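Local coordinates for cadherin-related family member 2 (Mus musculus, PDB 5CYX), which probably forms calcium-dependent complexes with its partner CDHR5 on adjacent microvilli and so controls how microvilli pack at the apical epithelial surface, at residues 65-68 and 69-72. Residues are numbered along the deposited sequence; the frame is centred on the assembly and turned at random.
Sequences PLDF and ETVP. With CA (calcium ion), chain B; CA (calcium ion), chain C.
D67 and E69 meet through a shared calcium ion, and the short turn around them is a worked example of how a cadherin DXE motif places two carboxylates of a loop on the same metal, while backbone bonds to D67 O fix the turn that carries them. D67 OD1 binds the calcium of chain B at 2.3 Å, while E69 OE1 reaches the same ion at 2.4 Å. The E69 carboxylate also grips the calcium of chain C with both oxygens, OE1 thus bridging the two ions; a bend at chi2 (63°) folds the chain back to present it. A weak bond from E69 N to D67 OD1 (3.3 Å) ties the metal-bound oxygen to the turn, which is closed by D67 O accepting from V71 N at 2.9 Å, almost straight, and from T70 N above the carbonyl plane.

The tight part lies around F68. With CG anti to the backbone N (chi1 179°), its ring takes E69 OE2 at the edge, CD2 to OE2 being 3.5 Å, and meets P72 CB through CE1 at 3.9 Å. Were F68 cut back to an alanine, P72 would probably lose this apolar partner and a gap would be likely to open beside the E69 carboxylate. Exposed T70 forms the looser flank, bringing OG1 to 2.6 Å from D67 OD2. Elsewhere one water bridges D67 N and V71 O, and a second is a ligand of the chain B calcium ion.

E18 and D100 serve both ions, and D97, the R98 carbonyl and D133 complete the second, linking the first cadherin repeat to the next. P198 of a second subunit packs on F68. The turn itself connects strand 59-62 to strand 73-81, with P72 paired through its backbone to V95 of strand 86-96.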
# COMPACT_ATOMS: atom_id res chain seq x y z
N PRO A 65 -17.10 26.65 30.86
CA PRO A 65 -17.04 25.85 29.64
C PRO A 65 -16.98 24.33 29.90
O PRO A 65 -16.32 23.89 30.80
CB PRO A 65 -15.76 26.35 28.95
CG PRO A 65 -15.51 27.71 29.51
CD PRO A 65 -15.97 27.62 30.93
N LEU A 66 -17.74 23.59 29.10
CA LEU A 66 -17.75 22.17 29.06
C LEU A 66 -16.63 21.71 28.16
O LEU A 66 -16.31 22.40 27.19
CB LEU A 66 -19.06 21.68 28.43
CG LEU A 66 -20.35 21.92 29.20
CD1 LEU A 66 -21.54 21.37 28.41
CD2 LEU A 66 -20.31 21.28 30.57
N ASP A 67 -16.09 20.53 28.43
CA ASP A 67 -14.96 20.03 27.66
C ASP A 67 -14.89 18.52 27.81
O ASP A 67 -14.46 18.00 28.83
CB ASP A 67 -13.62 20.69 28.14
CG ASP A 67 -12.42 20.24 27.30
OD1 ASP A 67 -12.59 19.71 26.17
OD2 ASP A 67 -11.30 20.35 27.75
N PHE A 68 -15.36 17.84 26.78
CA PHE A 68 -15.40 16.41 26.76
C PHE A 68 -14.02 15.81 26.98
O PHE A 68 -13.90 14.81 27.68
CB PHE A 68 -15.92 15.91 25.42
CG PHE A 68 -15.95 14.42 25.33
CD1 PHE A 68 -16.99 13.72 25.92
CD2 PHE A 68 -14.96 13.71 24.65
CE1 PHE A 68 -17.05 12.34 25.82
CE2 PHE A 68 -15.01 12.34 24.55
CZ PHE A 68 -16.04 11.66 25.16
N GLU A 69 -13.00 16.43 26.40
CA GLU A 69 -11.65 15.89 26.48
C GLU A 69 -11.10 15.80 27.92
O GLU A 69 -10.26 14.91 28.19
CB GLU A 69 -10.68 16.70 25.61
CG GLU A 69 -10.74 16.33 24.14
CD GLU A 69 -12.10 16.60 23.46
OE1 GLU A 69 -12.66 17.69 23.51
OE2 GLU A 69 -12.65 15.71 22.86
N THR A 70 -11.57 16.64 28.84
CA THR A 70 -11.15 16.57 30.27
C THR A 70 -12.23 16.07 31.24
O THR A 70 -11.91 15.29 32.12
CB THR A 70 -10.69 17.93 30.81
OG1 THR A 70 -11.19 18.94 29.96
CG2 THR A 70 -9.18 18.04 30.81
N VAL A 71 -13.47 16.52 31.10
CA VAL A 71 -14.54 16.12 32.00
C VAL A 71 -15.74 15.61 31.18
O VAL A 71 -16.67 16.35 30.86
CB VAL A 71 -14.94 17.22 32.99
CG1 VAL A 71 -15.95 16.66 33.98
CG2 VAL A 71 -13.71 17.74 33.78
N PRO A 72 -15.71 14.34 30.82
CA PRO A 72 -16.75 13.73 30.00
C PRO A 72 -18.15 13.60 30.65
O PRO A 72 -19.17 13.59 29.92
CB PRO A 72 -16.16 12.36 29.64
CG PRO A 72 -15.14 12.08 30.67
CD PRO A 72 -14.60 13.41 31.11
CA CA B . -13.16 20.02 23.95
CA CA C . -14.04 17.14 21.31
O HOH W 1 -17.08 19.07 30.83
O HOH W 2 -10.89 20.81 23.41